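PDB 3EO8: BluB-like flavoprotein from Clostridium difficile 630, which probably works as an FMN-dependent oxidoreductase of the nitroreductase family, holding flavin mononucleotide in pockets lined by both subunits of a dimer. Local coordinates for residues 103-109 with 188-194; 92-96 with 161-166; 11-15 with 202-206. Residues are numbered along the deposited sequence.

Interaction 1 pairs strands 102-108 and 189-197, the two inner strands of the four-stranded antiparallel sheet. Interaction 2 adds strand 159-163, the next neighbour of 189-197, with Met193 O 2.7 Å from Leu163 N; the centres of interactions 1 and 2 are about 13 Å apart. Along the chain these contacts cross, their segments alternating, and both are nested inside the loop closed by interaction 3, whose centre lies about 13 Å from the centre of interaction 2 and about 22 Å from that of interaction 1. Interaction 2 holds the flavin ring, interaction 3 the phosphate and, through Arg15, the pyrimidine edge. All three touch the second subunit, so sheet, cofactor site and dimer interface are built together.

Interaction 1 of 3, residues 103-109 with 188-194; sequences LVLVFTK and YFLGAML
Tyr188 (chi1 m) lays its ring face on Lys109, whose CB sits 4.0 Å from the ring centroid in a CH-pi contact. Strands 103-108 and 189-194 are antiparallel, their axes 4.3 Å apart at closest and 132° between directions. Val104 N to Leu194 O and Leu194 N to Val104 O are both 2.9 Å, Leu105 faces Met193, and Val106 N reaches Ala192 O at 2.8 Å. A classic beta bulge follows: Val106 O accepts from Gly191 N (2.7 Å) and Ala192 N (3.2 Å), Gly191 leaves extended geometry (phi/psi -97/-44), the register slips by one, and Phe107 faces Leu190. A CB on Gly191 would clash with Thr108 CG2. Thr108 N to Phe189 O and Phe189 N to Thr108 O, both 2.8 Å, close the pairing. Leu105 CD2 touches selenomethionine Met193 SE at 3.6 Å; Val104, Val106, Ala192 and Leu194 share the other face. Backbone bonds and apolar side chains make this the nitroreductase sheet core, while a water joins Lys109 NZ and Tyr188 OH at one end.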
loop_
_atom_site.group_PDB
_atom_site.type_symbol
_atom_site.label_atom_id
_atom_site.label_comp_id
_atom_site.label_asym_id
_atom_site.label_seq_id
_atom_site.Cartn_x
_atom_site.Cartn_y
_atom_site.Cartn_z
ATOM N N LEU A 103 19.106 6.931 4.716
ATOM C CA LEU A 103 17.835 7.448 4.222
ATOM C C LEU A 103 17.561 6.753 2.892
ATOM O O LEU A 103 18.390 6.797 2.000
ATOM C CB LEU A 103 17.880 8.951 3.975
ATOM C CG LEU A 103 16.610 9.580 3.443
ATOM C CD1 LEU A 103 15.464 9.329 4.440
ATOM C CD2 LEU A 103 16.819 11.075 3.146
ATOM N N VAL A 104 16.385 6.142 2.756
ATOM C CA VAL A 104 15.998 5.549 1.489
ATOM C C VAL A 104 14.843 6.364 0.921
ATOM O O VAL A 104 13.852 6.591 1.593
ATOM C CB VAL A 104 15.579 4.100 1.642
ATOM C CG1 VAL A 104 15.316 3.498 0.267
ATOM C CG2 VAL A 104 16.658 3.294 2.434
ATOM N N LEU A 105 14.970 6.839 -0.305
ATOM C CA LEU A 105 13.884 7.517 -0.953
ATOM C C LEU A 105 13.236 6.498 -1.837
ATOM O O LEU A 105 13.912 5.888 -2.695
ATOM C CB LEU A 105 14.374 8.690 -1.797
ATOM C CG LEU A 105 15.215 9.734 -1.075
ATOM C CD1 LEU A 105 15.624 10.784 -2.081
ATOM C CD2 LEU A 105 14.491 10.328 0.079
ATOM N N VAL A 106 11.946 6.288 -1.621
ATOM C CA VAL A 106 11.218 5.308 -2.387
ATOM C C VAL A 106 10.421 6.058 -3.424
ATOM O O VAL A 106 9.430 6.750 -3.099
ATOM C CB VAL A 106 10.301 4.437 -1.527
ATOM C CG1 VAL A 106 9.852 3.307 -2.362
ATOM C CG2 VAL A 106 11.074 3.888 -0.291
ATOM N N PHE A 107 10.887 5.948 -4.669
ATOM C CA PHE A 107 10.202 6.543 -5.817
ATOM C C PHE A 107 9.158 5.570 -6.345
ATOM O O PHE A 107 9.275 4.365 -6.186
ATOM C CB PHE A 107 11.184 6.903 -6.941
ATOM C CG PHE A 107 11.898 8.209 -6.722
ATOM C CD1 PHE A 107 12.911 8.315 -5.778
ATOM C CD2 PHE A 107 11.536 9.339 -7.432
ATOM C CE1 PHE A 107 13.579 9.526 -5.574
ATOM C CE2 PHE A 107 12.160 10.553 -7.221
ATOM C CZ PHE A 107 13.197 10.658 -6.293
ATOM N N THR A 108 8.134 6.112 -6.982
ATOM C CA THR A 108 7.030 5.318 -7.482
ATOM C C THR A 108 6.481 6.042 -8.727
ATOM O O THR A 108 6.976 7.100 -9.108
ATOM C CB THR A 108 5.956 5.105 -6.382
ATOM O OG1 THR A 108 4.986 4.143 -6.819
ATOM C CG2 THR A 108 5.258 6.436 -6.001
ATOM N N LYS A 109 5.535 5.424 -9.402
ATOM C CA LYS A 109 4.870 6.007 -10.533
ATOM C C LYS A 109 3.384 5.625 -10.543
ATOM O O LYS A 109 2.963 4.662 -9.873
ATOM C CB LYS A 109 5.561 5.592 -11.831
ATOM C CG LYS A 109 5.491 4.102 -12.167
ATOM C CD LYS A 109 6.033 3.798 -13.564
ATOM C CE LYS A 109 6.143 2.269 -13.740
ATOM N NZ LYS A 109 6.305 1.790 -15.147
ATOM N N TYR A 188 8.876 8.874 -12.554
ATOM C CA TYR A 188 8.682 8.534 -11.157
ATOM C C TYR A 188 8.714 9.788 -10.294
ATOM O O TYR A 188 9.227 10.823 -10.698
ATOM C CB TYR A 188 9.731 7.549 -10.668
ATOM C CG TYR A 188 9.614 6.127 -11.202
ATOM C CD1 TYR A 188 9.785 5.848 -12.561
ATOM C CD2 TYR A 188 9.360 5.064 -10.338
ATOM C CE1 TYR A 188 9.682 4.541 -13.049
ATOM C CE2 TYR A 188 9.265 3.752 -10.809
ATOM C CZ TYR A 188 9.417 3.499 -12.162
ATOM O OH TYR A 188 9.321 2.187 -12.590
ATOM N N PHE A 189 8.147 9.676 -9.104
ATOM C CA PHE A 189 8.095 10.750 -8.129
ATOM C C PHE A 189 8.264 10.115 -6.746
ATOM O O PHE A 189 8.105 8.896 -6.573
ATOM C CB PHE A 189 6.777 11.540 -8.250
ATOM C CG PHE A 189 5.519 10.673 -8.299
ATOM C CD1 PHE A 189 4.865 10.272 -7.132
ATOM C CD2 PHE A 189 4.982 10.266 -9.514
ATOM C CE1 PHE A 189 3.717 9.467 -7.206
ATOM C CE2 PHE A 189 3.841 9.488 -9.584
ATOM C CZ PHE A 189 3.208 9.075 -8.426
ATOM N N LEU A 190 8.615 10.942 -5.765
ATOM C CA LEU A 190 8.842 10.453 -4.410
ATOM C C LEU A 190 7.536 9.911 -3.848
ATOM O O LEU A 190 6.513 10.598 -3.852
ATOM C CB LEU A 190 9.391 11.564 -3.542
ATOM C CG LEU A 190 9.776 11.131 -2.148
ATOM C CD1 LEU A 190 10.965 10.205 -2.186
ATOM C CD2 LEU A 190 10.003 12.371 -1.283
ATOM N N GLY A 191 7.537 8.656 -3.425
ATOM C CA GLY A 191 6.359 8.088 -2.772
ATOM C C GLY A 191 6.436 8.117 -1.250
ATOM O O GLY A 191 5.462 8.429 -0.562
ATOM N N ALA A 192 7.598 7.742 -0.727
ATOM C CA ALA A 192 7.802 7.609 0.702
ATOM C C ALA A 192 9.310 7.689 0.966
ATOM O O ALA A 192 10.097 7.570 0.016
ATOM C CB ALA A 192 7.223 6.283 1.210
HETATM N N MSE A 193 9.702 7.936 2.221
HETATM C CA MSE A 193 11.060 7.676 2.673
HETATM C C MSE A 193 11.048 6.650 3.777
HETATM O O MSE A 193 10.014 6.374 4.412
HETATM C CB MSE A 193 11.785 8.935 3.161
HETATM C CG MSE A 193 11.428 10.192 2.390
HETATM SE SE MSE A 193 12.541 11.728 2.735
HETATM C CE MSE A 193 12.045 12.176 4.533
ATOM N N LEU A 194 12.205 6.025 3.957
ATOM C CA LEU A 194 12.455 5.136 5.080
ATOM C C LEU A 194 13.693 5.621 5.828
ATOM O O LEU A 194 14.770 5.843 5.205
ATOM C CB LEU A 194 12.706 3.736 4.591
ATOM C CG LEU A 194 11.526 2.992 4.010
ATOM C CD1 LEU A 194 12.000 1.846 3.078
ATOM C CD2 LEU A 194 10.721 2.474 5.165
HETATM O O HOH W 1 9.513 1.863 -15.148
#

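Interaction 2 of 3, residues 92-96 with 161-166; sequences NFTLF and CWLTSQ. With FMN (flavin mononucleotide), chain G.
Thr94, Phe96 and Leu163 bury most of this contact, in which the end of helix 80-93 meets the end of strand 159-163 beside the flavin. Thr94 is the first residue to leave helical geometry (phi/psi -134/-60), and a short 3-10 segment begins at Leu95. Thr94 CA lies 6.2 Å from Ser165 CA. With chi1 m, Thr94 OG1 comes 2.7 Å from Ser165 OG (chi1 p), while a water links Thr94 OG1 (2.7 Å) to Ser165 O (2.9 Å). Phe96, chi1 p, brings CE2 within 3.8 Å of Leu163 CD2 and CZ within 3.6 Å of Cys161 SG, an oblique sulfur-aromatic contact. Leu163 (chi1 m) also sets CD2 3.6 Å from Thr94 O. Residues 161-163 are extended, so Cys161 and Leu163 point toward the helix end and Trp162 away, where its NE1 is hydrogen-bonded to Gln140 OE1 of the second subunit.

The FMN ring bridges the two segments. FMN N3 donates to Phe93 O (2.7 Å, nearly linear). Thr164 N donates to FMN N5 (3.2 Å). Ser165 N donates to FMN O4 (3.0 Å), and Ser165 OG is also 2.7 Å from FMN O4. This is the isoalloxazine pocket of a nitroreductase-family flavoprotein: an apolar Phe-Leu-Cys cluster packs the segments together, and mainly main-chain groups read the flavin's polar edge, with an amide donor at N5, the redox-active nitrogen of flavins.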
loop_
_atom_site.group_PDB
_atom_site.type_symbol
_atom_site.label_atom_id
_atom_site.label_comp_id
_atom_site.label_asym_id
_atom_site.label_seq_id
_atom_site.Cartn_x
_atom_site.Cartn_y
_atom_site.Cartn_z
ATOM N N ASN A 92 9.223 15.968 15.256
ATOM C CA ASN A 92 9.085 14.650 15.871
ATOM C C ASN A 92 8.792 13.521 14.893
ATOM O O ASN A 92 9.245 12.377 15.085
ATOM C CB ASN A 92 8.041 14.747 16.968
ATOM C CG ASN A 92 8.558 15.538 18.174
ATOM O OD1 ASN A 92 9.768 15.631 18.398
ATOM N ND2 ASN A 92 7.641 16.110 18.944
ATOM N N PHE A 93 8.050 13.857 13.841
ATOM C CA PHE A 93 7.574 12.887 12.842
ATOM C C PHE A 93 8.117 13.083 11.421
ATOM O O PHE A 93 7.725 12.372 10.488
ATOM C CB PHE A 93 6.035 12.851 12.850
ATOM C CG PHE A 93 5.483 12.404 14.174
ATOM C CD1 PHE A 93 5.518 11.063 14.519
ATOM C CD2 PHE A 93 5.018 13.333 15.113
ATOM C CE1 PHE A 93 5.050 10.641 15.774
ATOM C CE2 PHE A 93 4.550 12.927 16.359
ATOM C CZ PHE A 93 4.575 11.579 16.687
ATOM N N THR A 94 9.045 13.997 11.222
ATOM C CA THR A 94 9.678 14.067 9.902
ATOM C C THR A 94 11.217 14.176 10.030
ATOM O O THR A 94 11.954 13.301 9.572
ATOM C CB THR A 94 9.142 15.230 9.017
ATOM O OG1 THR A 94 7.706 15.316 9.095
ATOM C CG2 THR A 94 9.567 15.011 7.556
ATOM N N LEU A 95 11.711 15.225 10.681
ATOM C CA LEU A 95 13.129 15.509 10.593
ATOM C C LEU A 95 13.977 14.584 11.484
ATOM O O LEU A 95 15.196 14.683 11.462
ATOM C CB LEU A 95 13.424 16.971 10.892
ATOM C CG LEU A 95 12.877 18.013 9.909
ATOM C CD1 LEU A 95 13.140 19.449 10.476
ATOM C CD2 LEU A 95 13.507 17.812 8.552
ATOM N N PHE A 96 13.332 13.698 12.249
ATOM C CA PHE A 96 14.045 12.692 13.045
ATOM C C PHE A 96 14.836 11.705 12.202
ATOM O O PHE A 96 15.721 11.034 12.722
ATOM C CB PHE A 96 13.079 11.880 13.925
ATOM C CG PHE A 96 12.286 10.902 13.151
ATOM C CD1 PHE A 96 12.805 9.650 12.870
ATOM C CD2 PHE A 96 11.068 11.259 12.614
ATOM C CE1 PHE A 96 12.119 8.750 12.120
ATOM C CE2 PHE A 96 10.360 10.362 11.852
ATOM C CZ PHE A 96 10.889 9.113 11.585
ATOM N N CYS A 161 11.544 3.492 10.016
ATOM C CA CYS A 161 10.277 4.182 10.053
ATOM C C CYS A 161 10.003 4.559 8.640
ATOM O O CYS A 161 10.894 4.997 7.925
ATOM C CB CYS A 161 10.318 5.438 10.920
ATOM S SG CYS A 161 8.707 6.262 11.234
ATOM N N TRP A 162 8.746 4.383 8.275
ATOM C CA TRP A 162 8.176 4.760 6.990
ATOM C C TRP A 162 7.707 6.206 7.083
ATOM O O TRP A 162 7.098 6.568 8.070
ATOM C CB TRP A 162 6.990 3.832 6.822
ATOM C CG TRP A 162 6.333 3.652 5.489
ATOM C CD1 TRP A 162 6.117 4.580 4.511
ATOM C CD2 TRP A 162 5.653 2.472 5.081
ATOM N NE1 TRP A 162 5.410 4.008 3.485
ATOM C CE2 TRP A 162 5.105 2.716 3.817
ATOM C CE3 TRP A 162 5.499 1.206 5.650
ATOM C CZ2 TRP A 162 4.396 1.742 3.109
ATOM C CZ3 TRP A 162 4.807 0.232 4.941
ATOM C CH2 TRP A 162 4.251 0.519 3.684
ATOM N N LEU A 163 8.024 7.037 6.094
ATOM C CA LEU A 163 7.603 8.435 6.108
ATOM C C LEU A 163 6.913 8.860 4.847
ATOM O O LEU A 163 7.413 8.660 3.747
ATOM C CB LEU A 163 8.797 9.353 6.312
ATOM C CG LEU A 163 9.576 9.221 7.642
ATOM C CD1 LEU A 163 10.665 8.150 7.632
ATOM C CD2 LEU A 163 10.168 10.599 8.036
ATOM N N THR A 164 5.780 9.520 5.006
ATOM C CA THR A 164 5.180 10.261 3.894
ATOM C C THR A 164 4.923 11.708 4.286
ATOM O O THR A 164 4.455 12.503 3.458
ATOM C CB THR A 164 3.890 9.596 3.363
ATOM O OG1 THR A 164 2.943 9.421 4.416
ATOM C CG2 THR A 164 4.217 8.258 2.674
ATOM N N SER A 165 5.237 12.091 5.520
ATOM C CA SER A 165 4.883 13.431 6.010
ATOM C C SER A 165 5.694 14.534 5.323
ATOM O O SER A 165 5.336 15.682 5.390
ATOM C CB SER A 165 5.036 13.553 7.530
ATOM O OG SER A 165 6.352 13.300 7.948
ATOM N N GLN A 166 6.791 14.178 4.672
ATOM C CA GLN A 166 7.578 15.159 3.931
ATOM C C GLN A 166 6.967 15.593 2.599
ATOM O O GLN A 166 7.508 16.489 1.953
ATOM C CB GLN A 166 8.978 14.587 3.656
ATOM C CG GLN A 166 9.043 13.496 2.596
ATOM C CD GLN A 166 8.488 12.152 3.047
ATOM O OE1 GLN A 166 8.423 11.866 4.246
ATOM N NE2 GLN A 166 8.108 11.294 2.078
HETATM N N1 FMN G . 5.719 7.940 11.058
HETATM C C2 FMN G . 6.368 9.142 11.200
HETATM O O2 FMN G . 6.948 9.461 12.248
HETATM N N3 FMN G . 6.399 10.022 10.152
HETATM C C4 FMN G . 5.757 9.783 8.973
HETATM O O4 FMN G . 5.838 10.619 8.045
HETATM C C4A FMN G . 5.098 8.569 8.820
HETATM N N5 FMN G . 4.469 8.274 7.625
HETATM C C5A FMN G . 3.846 7.056 7.451
HETATM C C6 FMN G . 3.260 6.787 6.228
HETATM C C7 FMN G . 2.639 5.567 6.026
HETATM C C7M FMN G . 2.385 5.170 4.610
HETATM C C8 FMN G . 2.637 4.612 7.050
HETATM C C8M FMN G . 2.333 3.177 6.720
HETATM C C9 FMN G . 3.236 4.893 8.268
HETATM C C9A FMN G . 3.855 6.114 8.482
HETATM N N10 FMN G . 4.438 6.443 9.705
HETATM C C10 FMN G . 5.105 7.642 9.853
HETATM C "C1'" FMN G . 4.394 5.509 10.886
HETATM C "C2'" FMN G . 3.059 5.543 11.630
HETATM O "O2'" FMN G . 2.964 6.723 12.419
HETATM C "C3'" FMN G . 2.973 4.317 12.528
HETATM O "O3'" FMN G . 2.996 3.154 11.708
HETATM C "C4'" FMN G . 1.770 4.270 13.465
HETATM O "O4'" FMN G . 1.782 5.357 14.374
HETATM C "C5'" FMN G . 1.803 2.948 14.243
HETATM O "O5'" FMN G . 2.979 2.909 15.030
HETATM P P FMN G . 3.936 1.604 14.939
HETATM O O1P FMN G . 5.097 1.783 15.871
HETATM O O2P FMN G . 4.403 1.560 13.492
HETATM O O3P FMN G . 3.178 0.318 15.234
HETATM O O HOH W 2 6.517 17.170 7.552
#

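Interaction 3 of 3, residues 11-15 with 202-206. With FMN (flavin mononucleotide), chain G.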
loop_
_atom_site.group_PDB
_atom_site.type_symbol
_atom_site.label_atom_id
_atom_site.label_comp_id
_atom_site.label_asym_id
_atom_site.label_seq_id
_atom_site.Cartn_x
_atom_site.Cartn_y
_atom_site.Cartn_z
ATOM N N ARG A 11 7.811 -5.485 14.535
ATOM C CA ARG A 11 7.828 -4.256 13.778
ATOM C C ARG A 11 7.221 -3.096 14.545
ATOM O O ARG A 11 6.060 -3.144 15.008
ATOM C CB ARG A 11 7.092 -4.397 12.433
ATOM C CG ARG A 11 7.288 -3.243 11.479
ATOM C CD ARG A 11 6.046 -2.926 10.677
ATOM N NE ARG A 11 4.907 -2.691 11.533
ATOM C CZ ARG A 11 4.728 -1.593 12.253
ATOM N NH1 ARG A 11 5.594 -0.591 12.183
ATOM N NH2 ARG A 11 3.656 -1.489 13.008
ATOM N N GLN A 12 8.009 -2.036 14.634
ATOM C CA GLN A 12 7.555 -0.777 15.163
ATOM C C GLN A 12 8.057 0.358 14.259
ATOM O O GLN A 12 8.980 0.165 13.469
ATOM C CB GLN A 12 8.130 -0.596 16.577
ATOM C CG GLN A 12 7.600 -1.567 17.616
ATOM C CD GLN A 12 8.185 -1.272 18.991
ATOM O OE1 GLN A 12 9.239 -1.817 19.348
ATOM N NE2 GLN A 12 7.546 -0.368 19.746
ATOM N N SER A 13 7.488 1.557 14.393
ATOM C CA SER A 13 8.113 2.740 13.782
ATOM C C SER A 13 9.292 3.230 14.609
ATOM O O SER A 13 9.126 3.794 15.703
ATOM C CB SER A 13 7.103 3.860 13.601
ATOM O OG SER A 13 6.146 3.442 12.685
ATOM N N VAL A 14 10.486 3.014 14.062
ATOM C CA VAL A 14 11.735 3.283 14.752
ATOM C C VAL A 14 12.198 4.696 14.458
ATOM O O VAL A 14 12.494 5.030 13.313
ATOM C CB VAL A 14 12.801 2.275 14.340
ATOM C CG1 VAL A 14 14.174 2.616 15.001
ATOM C CG2 VAL A 14 12.286 0.862 14.700
ATOM N N ARG A 15 12.248 5.516 15.506
ATOM C CA ARG A 15 12.608 6.932 15.347
ATOM C C ARG A 15 13.879 7.311 16.106
ATOM O O ARG A 15 14.311 8.454 16.074
ATOM C CB ARG A 15 11.427 7.833 15.734
ATOM C CG ARG A 15 10.156 7.502 14.989
ATOM C CD ARG A 15 9.065 8.554 15.151
ATOM N NE ARG A 15 7.866 8.157 14.405
ATOM C CZ ARG A 15 6.923 7.321 14.855
ATOM N NH1 ARG A 15 7.006 6.754 16.044
ATOM N NH2 ARG A 15 5.896 7.041 14.082
ATOM N N ASN A 202 13.906 0.234 23.891
ATOM C CA ASN A 202 12.754 0.808 24.578
ATOM C C ASN A 202 11.897 1.642 23.663
ATOM O O ASN A 202 11.527 2.776 24.002
ATOM C CB ASN A 202 13.215 1.617 25.775
ATOM C CG ASN A 202 14.010 0.768 26.746
ATOM O OD1 ASN A 202 13.555 -0.311 27.131
ATOM N ND2 ASN A 202 15.215 1.220 27.107
ATOM N N LEU A 203 11.597 1.094 22.490
ATOM C CA LEU A 203 10.753 1.828 21.543
ATOM C C LEU A 203 9.287 1.611 21.858
ATOM O O LEU A 203 8.888 0.531 22.278
ATOM C CB LEU A 203 11.082 1.440 20.101
ATOM C CG LEU A 203 12.531 1.825 19.722
ATOM C CD1 LEU A 203 12.731 1.926 18.244
ATOM C CD2 LEU A 203 12.954 3.141 20.355
ATOM N N LYS A 204 8.502 2.664 21.650
ATOM C CA LYS A 204 7.088 2.672 21.980
ATOM C C LYS A 204 6.231 2.832 20.728
ATOM O O LYS A 204 6.573 3.572 19.805
ATOM C CB LYS A 204 6.781 3.820 22.951
ATOM C CG LYS A 204 7.565 3.775 24.249
ATOM C CD LYS A 204 7.492 2.405 24.940
ATOM C CE LYS A 204 8.355 2.369 26.190
ATOM N NZ LYS A 204 8.741 0.968 26.552
ATOM N N SER A 205 5.124 2.098 20.714
ATOM C CA SER A 205 4.114 2.189 19.661
ATOM C C SER A 205 2.772 2.457 20.310
ATOM O O SER A 205 2.545 2.053 21.438
ATOM C CB SER A 205 4.027 0.884 18.900
ATOM O OG SER A 205 5.236 0.648 18.216
ATOM N N PRO A 206 1.879 3.147 19.596
ATOM C CA PRO A 206 0.575 3.439 20.145
ATOM C C PRO A 206 -0.333 2.222 20.269
ATOM O O PRO A 206 -0.070 1.181 19.637
ATOM C CB PRO A 206 -0.020 4.427 19.139
ATOM C CG PRO A 206 0.672 4.151 17.868
ATOM C CD PRO A 206 2.053 3.695 18.240
HETATM N N1 FMN G . 5.719 7.940 11.058
HETATM C C2 FMN G . 6.368 9.142 11.200
HETATM O O2 FMN G . 6.948 9.461 12.248
HETATM N N3 FMN G . 6.399 10.022 10.152
HETATM C C4 FMN G . 5.757 9.783 8.973
HETATM O O4 FMN G . 5.838 10.619 8.045
HETATM C C4A FMN G . 5.098 8.569 8.820
HETATM N N5 FMN G . 4.469 8.274 7.625
HETATM C C5A FMN G . 3.846 7.056 7.451
HETATM C C6 FMN G . 3.260 6.787 6.228
HETATM C C7 FMN G . 2.639 5.567 6.026
HETATM C C7M FMN G . 2.385 5.170 4.610
HETATM C C8 FMN G . 2.637 4.612 7.050
HETATM C C8M FMN G . 2.333 3.177 6.720
HETATM C C9 FMN G . 3.236 4.893 8.268
HETATM C C9A FMN G . 3.855 6.114 8.482
HETATM N N10 FMN G . 4.438 6.443 9.705
HETATM C C10 FMN G . 5.105 7.642 9.853
HETATM C "C1'" FMN G . 4.394 5.509 10.886
HETATM C "C2'" FMN G . 3.059 5.543 11.630
HETATM O "O2'" FMN G . 2.964 6.723 12.419
HETATM C "C3'" FMN G . 2.973 4.317 12.528
HETATM O "O3'" FMN G . 2.996 3.154 11.708
HETATM C "C4'" FMN G . 1.770 4.270 13.465
HETATM O "O4'" FMN G . 1.782 5.357 14.374
HETATM C "C5'" FMN G . 1.803 2.948 14.243
HETATM O "O5'" FMN G . 2.979 2.909 15.030
HETATM P P FMN G . 3.936 1.604 14.939
HETATM O O1P FMN G . 5.097 1.783 15.871
HETATM O O2P FMN G . 4.403 1.560 13.492
HETATM O O3P FMN G . 3.178 0.318 15.234
HETATM O O HOH W 3 4.108 -1.843 16.479
HETATM O O HOH W 4 11.834 -1.526 21.464
HETATM O O HOH W 5 9.003 3.600 18.307
HETATM O O HOH W 6 5.575 4.116 17.079
#
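This is the FMN phosphate site of the nitroreductase fold, where two irregular loops close over the cofactor: 11-15, which follows helix 4-10, and the loop after strand 189-197 that holds 202-206. Gln12 ties them together: its NE2 donates to Leu203 O (3.0 Å, 172°) and to Ser205 OG (3.0 Å), spending both amide protons on the other loop. A water accepts from Leu203 N (2.8 Å) and makes a weak bond to Gln12 OE1 (3.4 Å). Val14 CG1 packs on Leu203 CD1 at 3.6 Å.

Ser205 OG receives that Gln12 bond and donates its own proton to FMN O1P at 2.6 Å; a water 3.2 Å from Ser205 OG also lies by Arg11 O and FMN O3P. FMN O1P also takes Ser13 N (2.8 Å, 178°). FMN O2P accepts from Ser13 OG (2.7 Å) and Arg11 NH1 (2.8 Å), and FMN O3P from Arg11 NH2 (2.9 Å), which also reaches Ala36 O of the second subunit. Lys208 adds a further donor to FMN. Arg15 NE donates to FMN O2 (2.7 Å) and Arg15 NH2 to FMN N1 (3.2 Å), placing positive charge by the pyrimidine edge, a setting consistent with stabilising a reduced, anionic flavin.

Another water donates to Ser13 O (2.6 Å) and Lys204 O (2.9 Å); a further one accepts from Arg15 NH1 at 3.2 Å and gives its protons to Lys204 O at 3.0 Å and FMN O1P at 2.7 Å.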